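PDB 4LZK: PixA inclusion body protein from Burkholderia cenocepacia, which is of unknown function but belongs to the PixA family of inclusion body proteins, in the copper-oxidase (cupredoxin-like) clan. Local coordinates for residues I22-D27 and T51-L56; T160-Y165 and F178-Q183. All blocks are in the same frame, centred on the assembly; numbering follows the deposited sequence.

Interaction 1. Residues I22-D27 and T51-L56; sequences ILAVID and TALFML
Leu56 O receives two polar contacts from strand 19-26: Leu23 N donates a hydrogen bond of 2.9 Å to it and Ile22 CA makes a CA-H...O contact, while the methyl Ile22 CG2 only packs beside the same oxygen. Leu56 N returns a bond to Leu23 O, closing an antiparallel hydrogen-bonded pair. The pattern recurs two residues on, where Val25 N reaches Phe54 O at 2.8 Å in a nearly straight bond (175° at the hydrogen) and Phe54 N bonds to Val25 O. The Phe54 ring atom CD2 lies 3.6 Å from Val25 O. Ala24-Met55 lies between these two pairs and Ile26-Leu53 follows them; both are non-hydrogen-bonded pairs. This ladder joins strand 53-57, outermost in its sheet within the chain, to strand 19-26, whose other edge pairs with strand 81-88; the two beta sheets of the subunit pack together in a sandwich, consistent with a cupredoxin-like fold. Ala24, Ile26, Leu53 and selenomethionine Met55 share one face, and from it Ala24, Leu53 and Met55 touch strand 172-186. Here Ala24 CB lies 4.1 Å from Met55 CG, while the Met55 chain bends at its last torsion (chi3 82°) and sets CE 3.7 Å from Ile22 CG2. Ile26 and Leu53 run alongside each other in the same direction, with CG1 of Ile26 4.0 Å from CB of Leu53. Leu23, Val25, Phe54 and Leu56 line the other face, where Val25 packs on Leu56 of a second subunit and Leu56 on its Val25. Past the strand pair, Asp27 N bonds to Ala52 O at 3.1 Å, and Asp27 OD1 caps Tyr30 N at the start of helix 28-34.

Interaction 2. Residues T160-Y165 and F178-Q183; sequences TSFALY and FFWVWQ
Thr160 lies over the face of Trp180 and at the edge of Trp182, both on strand 172-186. Its CB sits 3.6 Å above the six-membered ring of Trp180, a CH-pi contact only 12° off the ring normal, and CG2 comes to 3.4 Å from Trp180 CH2. With OG1 anti to the carbonyl carbon (chi1 -62°), the hydroxyl oxygen instead accepts a 2.8 Å hydrogen bond from Trp182 NE1, lying close to the indole plane. Beside this, Phe162, Phe178 and Trp180 form a dense aromatic cluster. Phe178 CB lies over one face of the Phe162 ring, offset toward its rim, whereas the planes of the two phenyl rings differ by 28° and are displaced, with centroids 5.7 Å apart, leaving little overlap. Phe162 CD1 meets the edge of Trp180, 3.7 Å from CZ3, and Leu164 CB approaches the edge of Phe178. Reciprocal backbone bonds between Thr160 and Trp180 and between Phe162 and Phe178 hold this antiparallel hairpin together. Between the two strands the Ser161-Phe179 face makes fewer contacts: Ser161 OG approaches Phe179 CB at 3.4 Å, but the Phe179 ring leads away from the facing strand, and Leu13 of a neighbouring subunit packs on both residues. The aromatic face is thus largely apolar, and the indole N-H of the buried Trp182 is satisfied by a threonine hydroxyl, a bond that should help fix the rotation of both side chains.

Interactions 1 and 2 belong to opposing sheets of the sandwich, with centres about 10 Å apart, and meet through side chains in its core. Trp180 of interaction 2 is the main point of junction: Ala24 CB lies 3.5 Å from its CH2, Leu53 CD1 approaches CE2, and Met55 SE packs 3.4 Å from its NE1. The selenium also packs against Trp182 CB at 3.5 Å, so one selenomethionine touches both tryptophans. Ile48, in the loop preceding 51-56, extends the junction by packing on Leu53 of interaction 1 and on Phe162 and Phe178 of interaction 2. Beyond the core, both contacts present their outward faces to neighbouring subunits of the six-chain assembly.

Interaction 1. Residues I22-D27 and T51-L56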
loop_
_atom_site.group_PDB
_atom_site.type_symbol
_atom_site.label_atom_id
_atom_site.label_comp_id
_atom_site.label_asym_id
_atom_site.label_seq_id
_atom_site.Cartn_x
_atom_site.Cartn_y
_atom_site.Cartn_z
ATOM N N ILE C 22 -9.193 -5.084 17.150
ATOM C CA ILE C 22 -8.361 -4.078 16.621
ATOM C C ILE C 22 -7.165 -3.937 17.566
ATOM O O ILE C 22 -7.389 -3.886 18.732
ATOM C CB ILE C 22 -9.087 -2.694 16.454
ATOM C CG1 ILE C 22 -10.314 -2.752 15.535
ATOM C CG2 ILE C 22 -8.109 -1.639 16.000
ATOM C CD1 ILE C 22 -11.170 -1.484 15.665
ATOM N N LEU C 23 -5.935 -3.875 17.036
ATOM C CA LEU C 23 -4.732 -3.670 17.817
ATOM C C LEU C 23 -4.012 -2.417 17.372
ATOM O O LEU C 23 -3.585 -2.261 16.180
ATOM C CB LEU C 23 -3.816 -4.916 17.802
ATOM C CG LEU C 23 -2.633 -4.878 18.783
ATOM C CD1 LEU C 23 -3.140 -4.930 20.223
ATOM C CD2 LEU C 23 -1.683 -6.015 18.447
ATOM N N ALA C 24 -3.786 -1.514 18.308
ATOM C CA ALA C 24 -2.959 -0.379 18.048
ATOM C C ALA C 24 -1.579 -0.676 18.597
ATOM O O ALA C 24 -1.455 -1.033 19.727
ATOM C CB ALA C 24 -3.508 0.956 18.640
ATOM N N VAL C 25 -0.582 -0.533 17.726
ATOM C CA VAL C 25 0.817 -0.786 18.059
ATOM C C VAL C 25 1.603 0.512 17.975
ATOM O O VAL C 25 1.768 1.050 16.898
ATOM C CB VAL C 25 1.414 -1.860 17.150
ATOM C CG1 VAL C 25 2.926 -2.088 17.448
ATOM C CG2 VAL C 25 0.595 -3.147 17.281
ATOM N N ILE C 26 2.133 0.988 19.082
ATOM C CA ILE C 26 2.633 2.341 19.177
ATOM C C ILE C 26 4.143 2.300 19.254
ATOM O O ILE C 26 4.702 1.455 20.001
ATOM C CB ILE C 26 2.071 3.016 20.453
ATOM C CG1 ILE C 26 0.559 3.142 20.284
ATOM C CG2 ILE C 26 2.733 4.388 20.727
ATOM C CD1 ILE C 26 -0.243 2.905 21.472
ATOM N N ASP C 27 4.805 3.108 18.434
ATOM C CA ASP C 27 6.290 3.243 18.422
ATOM C C ASP C 27 6.701 4.214 19.581
ATOM O O ASP C 27 6.815 5.436 19.419
ATOM C CB ASP C 27 6.785 3.704 17.075
ATOM C CG ASP C 27 8.353 3.708 16.934
ATOM O OD1 ASP C 27 9.069 3.585 17.928
ATOM O OD2 ASP C 27 8.827 3.844 15.795
ATOM N N THR C 51 1.298 8.879 12.333
ATOM C CA THR C 51 2.562 8.403 11.820
ATOM C C THR C 51 3.397 7.614 12.899
ATOM O O THR C 51 4.278 6.762 12.599
ATOM C CB THR C 51 3.263 9.695 11.354
ATOM O OG1 THR C 51 3.694 9.564 10.020
ATOM C CG2 THR C 51 4.282 10.093 12.224
ATOM N N ALA C 52 3.093 7.881 14.150
ATOM C CA ALA C 52 3.793 7.290 15.284
ATOM C C ALA C 52 3.260 5.923 15.688
ATOM O O ALA C 52 3.703 5.356 16.673
ATOM C CB ALA C 52 3.632 8.220 16.462
ATOM N N LEU C 53 2.290 5.390 14.982
ATOM C CA LEU C 53 1.761 4.144 15.394
ATOM C C LEU C 53 1.230 3.390 14.206
ATOM O O LEU C 53 1.227 3.911 13.102
ATOM C CB LEU C 53 0.679 4.345 16.473
ATOM C CG LEU C 53 -0.580 5.081 15.955
ATOM C CD1 LEU C 53 -1.802 4.265 16.336
ATOM C CD2 LEU C 53 -0.633 6.436 16.590
ATOM N N PHE C 54 0.774 2.173 14.417
ATOM C CA PHE C 54 0.210 1.330 13.365
ATOM C C PHE C 54 -1.112 0.739 13.930
ATOM O O PHE C 54 -1.193 0.450 15.126
ATOM C CB PHE C 54 1.171 0.217 13.089
ATOM C CG PHE C 54 2.568 0.664 12.804
ATOM C CD1 PHE C 54 2.915 1.123 11.549
ATOM C CD2 PHE C 54 3.549 0.611 13.770
ATOM C CE1 PHE C 54 4.227 1.520 11.255
ATOM C CE2 PHE C 54 4.879 1.010 13.481
ATOM C CZ PHE C 54 5.203 1.454 12.221
HETATM N N MSE C 55 -2.107 0.551 13.119
HETATM C CA MSE C 55 -3.384 -0.064 13.611
HETATM C C MSE C 55 -3.692 -1.246 12.695
HETATM O O MSE C 55 -3.529 -1.145 11.512
HETATM C CB MSE C 55 -4.521 0.916 13.584
HETATM C CG MSE C 55 -4.461 1.920 14.741
HETATM SE SE MSE C 55 -5.988 3.155 14.813
HETATM C CE MSE C 55 -7.184 1.977 15.714
ATOM N N LEU C 56 -4.057 -2.359 13.281
ATOM C CA LEU C 56 -4.365 -3.595 12.572
ATOM C C LEU C 56 -5.739 -4.068 13.005
ATOM O O LEU C 56 -6.157 -3.799 14.179
ATOM C CB LEU C 56 -3.364 -4.610 13.012
ATOM C CG LEU C 56 -1.888 -4.203 12.743
ATOM C CD1 LEU C 56 -1.049 -5.278 13.320
ATOM C CD2 LEU C 56 -1.524 -3.950 11.302
#

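Interaction 2. Residues T160-Y165 and F178-Q183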
loop_
_atom_site.group_PDB
_atom_site.type_symbol
_atom_site.label_atom_id
_atom_site.label_comp_id
_atom_site.label_asym_id
_atom_site.label_seq_id
_atom_site.Cartn_x
_atom_site.Cartn_y
_atom_site.Cartn_z
ATOM N N THR C 160 -8.126 8.339 20.592
ATOM C CA THR C 160 -7.786 7.313 21.599
ATOM C C THR C 160 -6.619 7.875 22.426
ATOM O O THR C 160 -5.553 8.200 21.856
ATOM C CB THR C 160 -7.383 6.023 20.938
ATOM O OG1 THR C 160 -8.504 5.498 20.144
ATOM C CG2 THR C 160 -6.944 5.023 21.983
ATOM N N SER C 161 -6.799 7.989 23.736
ATOM C CA SER C 161 -5.797 8.502 24.627
ATOM C C SER C 161 -5.139 7.340 25.410
ATOM O O SER C 161 -5.793 6.366 25.758
ATOM C CB SER C 161 -6.412 9.450 25.631
ATOM O OG SER C 161 -7.028 10.506 24.948
ATOM N N PHE C 162 -3.831 7.417 25.581
ATOM C CA PHE C 162 -3.080 6.369 26.220
ATOM C C PHE C 162 -1.990 6.934 27.092
ATOM O O PHE C 162 -1.494 8.036 26.906
ATOM C CB PHE C 162 -2.485 5.406 25.195
ATOM C CG PHE C 162 -1.356 5.979 24.350
ATOM C CD1 PHE C 162 -1.619 6.647 23.137
ATOM C CD2 PHE C 162 -0.022 5.762 24.679
ATOM C CE1 PHE C 162 -0.607 7.115 22.366
ATOM C CE2 PHE C 162 0.990 6.269 23.878
ATOM C CZ PHE C 162 0.699 6.917 22.730
ATOM N N ALA C 163 -1.629 6.147 28.096
ATOM C CA ALA C 163 -0.497 6.519 28.973
ATOM C C ALA C 163 0.714 5.781 28.489
ATOM O O ALA C 163 0.649 4.579 28.179
ATOM C CB ALA C 163 -0.790 6.136 30.417
ATOM N N LEU C 164 1.827 6.493 28.367
ATOM C CA LEU C 164 3.085 5.884 28.036
ATOM C C LEU C 164 3.936 5.753 29.340
ATOM O O LEU C 164 4.290 6.765 29.998
ATOM C CB LEU C 164 3.759 6.731 26.985
ATOM C CG LEU C 164 4.809 6.089 26.142
ATOM C CD1 LEU C 164 5.266 7.010 25.077
ATOM C CD2 LEU C 164 5.993 5.656 26.937
ATOM N N TYR C 165 4.257 4.522 29.704
ATOM C CA TYR C 165 5.087 4.298 30.918
ATOM C C TYR C 165 6.451 3.849 30.485
ATOM O O TYR C 165 6.574 3.146 29.456
ATOM C CB TYR C 165 4.465 3.264 31.850
ATOM C CG TYR C 165 3.262 3.716 32.528
ATOM C CD1 TYR C 165 3.310 4.435 33.723
ATOM C CD2 TYR C 165 2.022 3.462 31.967
ATOM C CE1 TYR C 165 2.156 4.862 34.332
ATOM C CE2 TYR C 165 0.897 3.863 32.562
ATOM C CZ TYR C 165 0.958 4.598 33.725
ATOM O OH TYR C 165 -0.229 5.008 34.255
ATOM N N PHE C 178 -0.977 10.785 25.999
ATOM C CA PHE C 178 -0.973 11.111 24.611
ATOM C C PHE C 178 -2.266 10.637 23.956
ATOM O O PHE C 178 -2.965 9.851 24.533
ATOM C CB PHE C 178 0.170 10.369 23.880
ATOM C CG PHE C 178 1.534 10.711 24.348
ATOM C CD1 PHE C 178 2.218 11.736 23.813
ATOM C CD2 PHE C 178 2.149 9.949 25.320
ATOM C CE1 PHE C 178 3.547 12.052 24.209
ATOM C CE2 PHE C 178 3.446 10.236 25.731
ATOM C CZ PHE C 178 4.160 11.292 25.176
ATOM N N PHE C 179 -2.645 11.246 22.791
ATOM C CA PHE C 179 -3.706 10.735 22.000
ATOM C C PHE C 179 -3.469 10.852 20.519
ATOM O O PHE C 179 -2.725 11.748 20.059
ATOM C CB PHE C 179 -5.016 11.423 22.346
ATOM C CG PHE C 179 -5.188 12.783 21.712
ATOM C CD1 PHE C 179 -4.659 13.892 22.312
ATOM C CD2 PHE C 179 -5.985 12.953 20.570
ATOM C CE1 PHE C 179 -4.833 15.173 21.738
ATOM C CE2 PHE C 179 -6.128 14.215 19.997
ATOM C CZ PHE C 179 -5.572 15.337 20.620
ATOM N N TRP C 180 -4.092 9.955 19.766
ATOM C CA TRP C 180 -4.049 10.029 18.314
ATOM C C TRP C 180 -5.479 9.912 17.780
ATOM O O TRP C 180 -6.420 9.483 18.518
ATOM C CB TRP C 180 -3.217 8.945 17.728
ATOM C CG TRP C 180 -3.869 7.573 17.586
ATOM C CD1 TRP C 180 -4.502 7.103 16.467
ATOM C CD2 TRP C 180 -3.932 6.517 18.538
ATOM N NE1 TRP C 180 -4.916 5.859 16.656
ATOM C CE2 TRP C 180 -4.658 5.455 17.934
ATOM C CE3 TRP C 180 -3.472 6.348 19.837
ATOM C CZ2 TRP C 180 -4.911 4.235 18.587
ATOM C CZ3 TRP C 180 -3.727 5.153 20.486
ATOM C CH2 TRP C 180 -4.449 4.108 19.876
ATOM N N VAL C 181 -5.672 10.306 16.534
ATOM C CA VAL C 181 -6.965 10.253 15.940
ATOM C C VAL C 181 -6.918 9.281 14.819
ATOM O O VAL C 181 -5.947 9.273 14.031
ATOM C CB VAL C 181 -7.347 11.643 15.428
ATOM C CG1 VAL C 181 -8.650 11.668 14.702
ATOM C CG2 VAL C 181 -7.337 12.637 16.571
ATOM N N TRP C 182 -7.959 8.464 14.703
ATOM C CA TRP C 182 -8.090 7.513 13.646
ATOM C C TRP C 182 -9.469 7.642 13.047
ATOM O O TRP C 182 -10.317 8.334 13.606
ATOM C CB TRP C 182 -7.775 6.110 14.160
ATOM C CG TRP C 182 -8.477 5.608 15.346
ATOM C CD1 TRP C 182 -8.241 5.908 16.638
ATOM C CD2 TRP C 182 -9.513 4.590 15.354
ATOM N NE1 TRP C 182 -9.105 5.210 17.475
ATOM C CE2 TRP C 182 -9.873 4.371 16.727
ATOM C CE3 TRP C 182 -10.170 3.868 14.354
ATOM C CZ2 TRP C 182 -10.854 3.504 17.102
ATOM C CZ3 TRP C 182 -11.149 2.989 14.714
ATOM C CH2 TRP C 182 -11.501 2.806 16.099
ATOM N N GLN C 183 -9.722 6.965 11.952
ATOM C CA GLN C 183 -10.931 7.189 11.159
ATOM C C GLN C 183 -11.623 5.861 10.832
ATOM O O GLN C 183 -10.980 4.826 10.572
ATOM C CB GLN C 183 -10.588 7.917 9.811
ATOM C CG GLN C 183 -9.705 9.119 9.989
ATOM C CD GLN C 183 -9.189 9.723 8.672
ATOM O OE1 GLN C 183 -8.811 9.006 7.760
ATOM N NE2 GLN C 183 -9.171 11.052 8.601
#